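Local coordinates for CDP-4-keto-6-deoxy-D-glucose-3-dehydrase (Yersinia pseudotuberculosis, PDB 3BB8), which probably catalyses the pyridoxal-phosphate-dependent removal of the C-3 hydroxyl from CDP-4-keto-6-deoxy-D-glucose during the biosynthesis of lipopolysaccharide sugars, at residues A[77-82]-A[233-238]; A[89-94]-A[124-129]; A[244-249]-A[288-293]. The protein carries 1 engineered substitution. All coordinates share one frame; numbering follows the deposited sequence.

Interaction 1 (A[77-82]-A[233-238])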
# COMPACT_ATOMS: atom_id res chain seq x y z
N VAL A 77 16.63 17.25 -0.57
CA VAL A 77 17.08 16.05 -1.28
C VAL A 77 16.53 16.03 -2.69
O VAL A 77 15.48 16.60 -2.96
CB VAL A 77 16.66 14.75 -0.56
CG1 VAL A 77 17.29 14.70 0.81
CG2 VAL A 77 15.13 14.66 -0.48
N PRO A 78 17.23 15.36 -3.61
CA PRO A 78 16.82 15.26 -5.01
C PRO A 78 15.73 14.22 -5.32
O PRO A 78 14.86 14.47 -6.15
CB PRO A 78 18.13 14.94 -5.72
CG PRO A 78 18.82 14.05 -4.73
CD PRO A 78 18.57 14.75 -3.41
N TYR A 79 15.78 13.08 -4.65
CA TYR A 79 14.81 12.02 -4.91
C TYR A 79 13.79 11.73 -3.81
O TYR A 79 14.14 11.41 -2.67
CB TYR A 79 15.57 10.74 -5.25
CG TYR A 79 16.62 10.98 -6.30
CD1 TYR A 79 16.27 11.44 -7.57
CD2 TYR A 79 17.97 10.80 -6.01
CE1 TYR A 79 17.24 11.71 -8.54
CE2 TYR A 79 18.96 11.06 -6.97
CZ TYR A 79 18.58 11.52 -8.23
OH TYR A 79 19.54 11.79 -9.18
N VAL A 80 12.52 11.85 -4.17
CA VAL A 80 11.42 11.61 -3.26
C VAL A 80 10.37 10.77 -3.98
O VAL A 80 9.90 11.13 -5.04
CB VAL A 80 10.77 12.94 -2.81
CG1 VAL A 80 9.46 12.66 -2.06
CG2 VAL A 80 11.74 13.73 -1.93
N LEU A 81 10.03 9.63 -3.39
CA LEU A 81 9.04 8.73 -3.96
C LEU A 81 7.86 8.56 -3.00
O LEU A 81 8.07 8.24 -1.82
CB LEU A 81 9.66 7.35 -4.21
CG LEU A 81 10.73 7.21 -5.29
CD1 LEU A 81 11.34 5.81 -5.22
CD2 LEU A 81 10.09 7.46 -6.66
N THR A 82 6.64 8.78 -3.48
CA THR A 82 5.50 8.60 -2.61
C THR A 82 5.09 7.14 -2.57
O THR A 82 5.37 6.37 -3.50
CB THR A 82 4.29 9.44 -3.06
OG1 THR A 82 3.95 9.13 -4.42
CG2 THR A 82 4.60 10.93 -2.92
N GLN A 233 19.35 10.51 -1.61
CA GLN A 233 20.19 11.41 -2.38
C GLN A 233 20.85 10.61 -3.48
O GLN A 233 21.49 11.17 -4.38
CB GLN A 233 21.23 12.04 -1.46
CG GLN A 233 20.60 12.58 -0.18
CD GLN A 233 21.49 13.58 0.53
OE1 GLN A 233 21.70 14.69 0.04
NE2 GLN A 233 22.01 13.19 1.69
N SER A 234 20.68 9.30 -3.41
CA SER A 234 21.25 8.38 -4.38
C SER A 234 20.30 8.02 -5.52
O SER A 234 19.19 7.54 -5.30
CB SER A 234 21.68 7.10 -3.68
OG SER A 234 21.85 6.06 -4.62
N ALA A 235 20.76 8.25 -6.75
CA ALA A 235 19.97 7.94 -7.94
C ALA A 235 19.82 6.43 -8.04
O ALA A 235 18.78 5.92 -8.46
CB ALA A 235 20.66 8.47 -9.18
N GLU A 236 20.86 5.70 -7.66
CA GLU A 236 20.80 4.25 -7.70
C GLU A 236 19.71 3.70 -6.78
O GLU A 236 18.90 2.88 -7.20
CB GLU A 236 22.14 3.66 -7.32
CG GLU A 236 22.14 2.14 -7.27
CD GLU A 236 23.50 1.61 -6.89
OE1 GLU A 236 24.20 2.35 -6.19
OE2 GLU A 236 23.86 0.48 -7.29
N LEU A 237 19.69 4.16 -5.52
CA LEU A 237 18.68 3.69 -4.58
C LEU A 237 17.28 4.11 -5.03
O LEU A 237 16.32 3.35 -4.90
CB LEU A 237 18.95 4.24 -3.17
CG LEU A 237 20.23 3.75 -2.49
CD1 LEU A 237 20.30 4.31 -1.08
CD2 LEU A 237 20.25 2.25 -2.46
N LYS A 238 17.17 5.32 -5.58
CA LYS A 238 15.91 5.84 -6.06
C LYS A 238 15.35 4.90 -7.13
O LYS A 238 14.15 4.60 -7.13
CB LYS A 238 16.12 7.24 -6.63
CG LYS A 238 14.88 7.95 -7.15
CD LYS A 238 14.48 7.43 -8.52
CE LYS A 238 13.43 8.33 -9.15
NZ LYS A 238 13.12 7.92 -10.55
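Q233 lies against V77 and P78: its CA sits 3.8 Å from P78 CG, and its CG meets V77 CG1 at 4.1 Å, the two side chains crossing at about a right angle. Its carbonyl O approaches Y79 CE2 to 3.6 Å at the edge of the phenol ring, near the ring plane, while P78 CB lies over the centre of one face of that ring. At S234 the backbone O reaches Y79 CD2 (3.6 Å), and the side chain turns to the helix as its N-cap, OG accepting a nearly straight bond from L237 N (3.0 Å, 176°). A235 follows on the ring side opposite P78, with N 3.3 Å from Y79 CE2 and CB 3.5 Å from Y79 OH. One turn on, K238 crosses the base of the tyrosine. With CG anti to its backbone N (chi1 -179°), K238 rests that carbon 3.4 Å from Y79 CB; beyond it the chain bends away and NZ forms a salt bridge with E242. L81 CD1 reaches K238 O. Strand 79-83, antiparallel to strand 228-232, also receives helix 235-245, which follows that neighbour, at the edge of the large mixed sheet of the aspartate aminotransferase fold.

Interaction 2 (A[89-94]-A[124-129])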
# COMPACT_ATOMS: atom_id res chain seq x y z
N ALA A 89 6.67 2.88 3.31
CA ALA A 89 7.92 3.56 3.02
C ALA A 89 9.05 2.77 3.67
O ALA A 89 10.06 2.46 3.02
CB ALA A 89 7.90 5.00 3.54
N ASN A 90 8.89 2.44 4.95
CA ASN A 90 9.91 1.66 5.67
C ASN A 90 10.15 0.34 4.94
O ASN A 90 11.29 -0.09 4.78
CB ASN A 90 9.49 1.38 7.12
CG ASN A 90 9.68 2.59 8.03
OD1 ASN A 90 9.15 2.64 9.14
ND2 ASN A 90 10.44 3.56 7.58
N LEU A 91 9.07 -0.31 4.50
CA LEU A 91 9.18 -1.59 3.79
C LEU A 91 10.03 -1.47 2.52
O LEU A 91 10.91 -2.30 2.29
CB LEU A 91 7.80 -2.12 3.41
CG LEU A 91 7.80 -3.44 2.63
CD1 LEU A 91 8.48 -4.53 3.46
CD2 LEU A 91 6.37 -3.85 2.30
N LEU A 92 9.76 -0.44 1.72
CA LEU A 92 10.49 -0.20 0.47
C LEU A 92 11.97 0.17 0.71
O LEU A 92 12.86 -0.26 -0.04
CB LEU A 92 9.80 0.91 -0.33
CG LEU A 92 8.45 0.54 -0.98
CD1 LEU A 92 7.80 1.78 -1.58
CD2 LEU A 92 8.69 -0.50 -2.08
N ALA A 93 12.23 0.97 1.74
CA ALA A 93 13.59 1.40 2.08
C ALA A 93 14.50 0.21 2.39
O ALA A 93 15.59 0.09 1.84
CB ALA A 93 13.55 2.35 3.27
N LEU A 94 14.04 -0.68 3.27
CA LEU A 94 14.81 -1.86 3.66
C LEU A 94 14.89 -2.91 2.55
O LEU A 94 15.93 -3.51 2.33
CB LEU A 94 14.20 -2.49 4.91
CG LEU A 94 14.93 -3.54 5.76
CD1 LEU A 94 15.01 -4.88 5.03
CD2 LEU A 94 16.30 -3.02 6.12
N VAL A 124 10.61 -1.94 12.38
CA VAL A 124 11.37 -3.19 12.47
C VAL A 124 10.86 -4.35 11.60
O VAL A 124 11.66 -5.16 11.14
CB VAL A 124 11.41 -3.66 13.96
CG1 VAL A 124 12.13 -5.00 14.10
CG2 VAL A 124 12.12 -2.60 14.81
N ASN A 125 9.55 -4.42 11.38
CA ASN A 125 9.00 -5.51 10.59
C ASN A 125 9.64 -5.77 9.23
O ASN A 125 9.89 -6.92 8.87
CB ASN A 125 7.48 -5.34 10.44
CG ASN A 125 6.74 -5.41 11.78
OD1 ASN A 125 7.35 -5.71 12.82
ND2 ASN A 125 5.44 -5.17 11.76
N PRO A 126 9.93 -4.71 8.45
CA PRO A 126 10.54 -4.93 7.14
C PRO A 126 11.78 -5.82 7.23
O PRO A 126 12.00 -6.68 6.38
CB PRO A 126 10.87 -3.51 6.66
CG PRO A 126 9.76 -2.69 7.29
CD PRO A 126 9.71 -3.27 8.70
N THR A 127 12.58 -5.62 8.28
CA THR A 127 13.78 -6.42 8.49
C THR A 127 13.41 -7.89 8.59
O THR A 127 14.00 -8.74 7.92
CB THR A 127 14.50 -6.02 9.80
OG1 THR A 127 15.17 -4.76 9.61
CG2 THR A 127 15.51 -7.07 10.21
N ILE A 128 12.42 -8.19 9.42
CA ILE A 128 11.95 -9.55 9.62
C ILE A 128 11.26 -10.11 8.36
O ILE A 128 11.41 -11.29 8.03
CB ILE A 128 10.92 -9.61 10.78
CG1 ILE A 128 11.57 -9.09 12.07
CG2 ILE A 128 10.41 -11.02 10.96
CD1 ILE A 128 10.61 -8.88 13.21
N GLN A 129 10.50 -9.26 7.68
CA GLN A 129 9.77 -9.67 6.49
C GLN A 129 10.69 -9.96 5.31
O GLN A 129 10.26 -10.53 4.31
CB GLN A 129 8.71 -8.62 6.16
CG GLN A 129 7.69 -8.46 7.29
CD GLN A 129 6.82 -7.22 7.14
OE1 GLN A 129 7.32 -6.12 6.87
NE2 GLN A 129 5.51 -7.39 7.33
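P126 of helix 121-129 wedges its ring against L91 and L94 of helix 86-96 in a buried, largely apolar contact beside the large sheet of the aminotransferase fold. The axes of the two short segments come within 8.5 Å and cross at -46°, with no hydrogen bond between the helices. The proline does most of the touching. Its CG lies 3.7 Å from L91 CA, close in against the backbone of the other helix, and also meets CB of N90, a residue of the pyridoxal phosphate pocket. P126 CB packs at 3.9 Å on L94 CB. L91 sends its CG anti to the backbone N (chi1 179°), and from there CD1 reaches P126 CB at 4.1 Å and Q129 OE1 at 3.9 Å, the leucine and glutamine side chains crossing at about a right angle. L94 also reaches past the proline ring to its carbonyl and to T127: its CD1 touches P126 O at 3.8 Å, and its CG lies 4.0 Å from T127 OG1. P126 has no N-H to give to the preceding turn, and T127 N has only a weak bond to V124 O, consistent with the kink at this point. Beyond the pair, A93 rests on strand 211-215 and T127 on P134 of strand 133-140, while L92 packs against helix 235-245. Y287 of the second subunit packs on L91 and Q129, placing the helix pair between the sheet and the dimer interface.

Interaction 3 (A[244-249]-A[288-293]). With PLP (pyridoxal-5'-phosphate), chain E.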
# COMPACT_ATOMS: atom_id res chain seq x y z
N PHE A 244 10.71 -1.58 -6.97
CA PHE A 244 10.01 -2.38 -5.96
C PHE A 244 8.58 -1.86 -5.75
O PHE A 244 7.64 -2.64 -5.58
CB PHE A 244 10.77 -2.34 -4.65
CG PHE A 244 11.88 -3.35 -4.55
CD1 PHE A 244 11.58 -4.71 -4.49
CD2 PHE A 244 13.21 -2.95 -4.48
CE1 PHE A 244 12.60 -5.66 -4.35
CE2 PHE A 244 14.24 -3.89 -4.34
CZ PHE A 244 13.93 -5.25 -4.28
N ARG A 245 8.43 -0.54 -5.79
CA ARG A 245 7.12 0.04 -5.61
C ARG A 245 6.24 -0.25 -6.81
O ARG A 245 5.05 -0.50 -6.68
CB ARG A 245 7.21 1.56 -5.41
CG ARG A 245 5.85 2.19 -5.11
CD ARG A 245 5.85 3.71 -5.26
NE ARG A 245 6.08 4.14 -6.64
CZ ARG A 245 6.35 5.40 -7.00
NH1 ARG A 245 6.44 6.37 -6.09
NH2 ARG A 245 6.56 5.69 -8.28
N ASP A 246 6.84 -0.22 -8.00
CA ASP A 246 6.09 -0.44 -9.22
C ASP A 246 6.15 -1.85 -9.83
O ASP A 246 6.61 -2.03 -10.96
CB ASP A 246 6.51 0.61 -10.26
CG ASP A 246 6.39 2.04 -9.74
OD1 ASP A 246 5.64 2.29 -8.77
OD2 ASP A 246 7.05 2.94 -10.31
N TRP A 247 5.64 -2.84 -9.09
CA TRP A 247 5.56 -4.23 -9.52
C TRP A 247 6.90 -4.91 -9.73
O TRP A 247 6.98 -6.02 -10.27
CB TRP A 247 4.72 -4.35 -10.80
CG TRP A 247 3.31 -3.79 -10.71
CD1 TRP A 247 2.24 -4.36 -10.07
CD2 TRP A 247 2.84 -2.56 -11.28
NE1 TRP A 247 1.13 -3.55 -10.21
CE2 TRP A 247 1.47 -2.44 -10.94
CE3 TRP A 247 3.44 -1.54 -12.03
CZ2 TRP A 247 0.69 -1.34 -11.34
CZ3 TRP A 247 2.66 -0.44 -12.43
CH2 TRP A 247 1.29 -0.35 -12.08
N GLY A 248 7.97 -4.25 -9.29
CA GLY A 248 9.29 -4.81 -9.47
C GLY A 248 9.74 -4.74 -10.92
O GLY A 248 10.66 -5.45 -11.33
N ARG A 249 9.08 -3.88 -11.70
CA ARG A 249 9.36 -3.78 -13.13
C ARG A 249 10.64 -2.98 -13.38
O ARG A 249 10.91 -1.99 -12.70
CB ARG A 249 8.19 -3.13 -13.86
CG ARG A 249 8.20 -1.61 -13.85
CD ARG A 249 7.09 -1.04 -14.70
NE ARG A 249 6.82 0.36 -14.39
CZ ARG A 249 5.75 1.03 -14.81
NH1 ARG A 249 4.84 0.43 -15.56
NH2 ARG A 249 5.59 2.30 -14.48
N ASN A 288 3.11 -3.37 -5.23
CA ASN A 288 2.40 -2.28 -5.90
C ASN A 288 1.97 -1.43 -4.73
O ASN A 288 0.83 -1.51 -4.24
CB ASN A 288 1.18 -2.73 -6.67
CG ASN A 288 0.47 -1.55 -7.34
OD1 ASN A 288 -0.55 -1.72 -8.00
ND2 ASN A 288 1.02 -0.35 -7.16
N LEU A 289 2.90 -0.62 -4.26
CA LEU A 289 2.63 0.39 -3.26
C LEU A 289 2.60 1.86 -3.69
O LEU A 289 3.39 2.67 -3.20
CB LEU A 289 3.71 0.16 -2.21
CG LEU A 289 3.75 -1.27 -1.64
CD1 LEU A 289 5.08 -1.53 -0.94
CD2 LEU A 289 2.59 -1.48 -0.69
N LYS A 290 1.71 2.19 -4.62
CA LYS A 290 1.57 3.58 -5.08
C LYS A 290 0.27 4.19 -4.57
O LYS A 290 -0.64 3.47 -4.13
CB LYS A 290 1.59 3.67 -6.61
CG LYS A 290 2.83 3.09 -7.26
CD LYS A 290 2.89 3.40 -8.76
CE LYS A 290 2.78 2.14 -9.62
NZ LYS A 290 1.47 1.44 -9.50
N ILE A 291 0.17 5.51 -4.63
CA ILE A 291 -1.04 6.19 -4.19
C ILE A 291 -1.72 6.89 -5.34
O ILE A 291 -1.31 6.76 -6.50
CB ILE A 291 -0.77 7.21 -3.03
CG1 ILE A 291 -0.16 8.51 -3.57
CG2 ILE A 291 0.14 6.57 -1.99
CD1 ILE A 291 1.26 8.40 -4.02
N THR A 292 -2.78 7.63 -5.02
CA THR A 292 -3.55 8.35 -6.03
C THR A 292 -3.16 9.82 -6.05
O THR A 292 -2.53 10.31 -5.11
CB THR A 292 -5.06 8.26 -5.73
OG1 THR A 292 -5.35 8.99 -4.53
CG2 THR A 292 -5.48 6.81 -5.55
N ASP A 293 -3.54 10.54 -7.11
CA ASP A 293 -3.19 11.95 -7.17
C ASP A 293 -4.07 12.69 -6.16
O ASP A 293 -3.71 13.77 -5.70
CB ASP A 293 -3.38 12.49 -8.60
CG ASP A 293 -2.27 13.46 -9.02
OD1 ASP A 293 -1.08 13.18 -8.72
OD2 ASP A 293 -2.57 14.49 -9.65
N1 PLP E . -2.77 -10.10 -10.49
C2 PLP E . -3.21 -9.95 -11.79
C2A PLP E . -3.46 -11.21 -12.62
C3 PLP E . -3.40 -8.63 -12.32
O3 PLP E . -3.82 -8.42 -13.59
C4 PLP E . -3.14 -7.46 -11.47
C4A PLP E . -3.40 -6.06 -12.08
C5 PLP E . -2.69 -7.69 -10.14
C6 PLP E . -2.51 -9.05 -9.68
C5A PLP E . -2.36 -6.65 -9.11
O4P PLP E . -3.08 -5.51 -9.20
P PLP E . -2.48 -4.03 -9.07
O1P PLP E . -3.64 -3.14 -8.71
O2P PLP E . -1.87 -3.69 -10.55
O3P PLP E . -1.37 -4.00 -7.99
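W247 and N288 meet at the phosphate of a pyridoxal phosphate held in the pocket of the second subunit, as in other dimeric enzymes of the aspartate aminotransferase fold, where one chain completes the cofactor site of its partner. The indole NE1 donates to PLP O2P at 3.0 Å and more weakly to O3P at 3.4 Å, so its pyrrole edge faces the phosphate. N288 lies alongside, pointing the same way, its amide plane turned by 52° from the ring. The cofactor has further hydrogen bonds with the second subunit, among them those to D194, S87 and S215, and F120 and Y217 of that subunit also meet the indole.

Behind this shell stands K290. The last bend of its chain (chi4 65°) puts NZ over one face of the indole, 3.7 Å from the centroid of the six-membered ring and 33° off the normal, a cation-pi contact. The ammonium would add positive charge near the phosphate site. K290 crosses D246 at about a right angle, its CD and CE lying against OD1, and the opposite charges of D246 OD1 and K290 NZ remain 4.3 Å apart.

The carboxylate is itself held by R245, whose NE gives OD1 a nearly straight bond (2.9 Å) from the syn side, somewhat out of the carboxylate plane, as part of a salt bridge; R245 NH1 turns instead to T82 O. D246 also begins the type I' turn that carries W247. The two backbones join in a single beta bridge between D246 and N288, where L289 N donates to R245 O, 3.2 Å away.

How the interactions relate
Interactions 1 and 3 share helix 235-245: its start packs on strand 79-83 and its end leads to W247. Their centres lie about 15 Å apart, yet they join directly where R245 NH1 probably donates to T82 O (2.8 Å). Interaction 2, about 16 Å from interaction 3 between centres, meets it through L92, whose CD2 touches R245 N at 3.7 Å and L289 CD1 at 3.9 Å. Interactions 1 and 2 do not touch, but strand 79-83 runs on into helix 86-96. Two cofactors are involved: the side chain of N90 in interaction 2 lies about 4 Å from one pyridoxal phosphate, whereas W247 in interaction 3 reaches the phosphate of the other, bound by the second subunit.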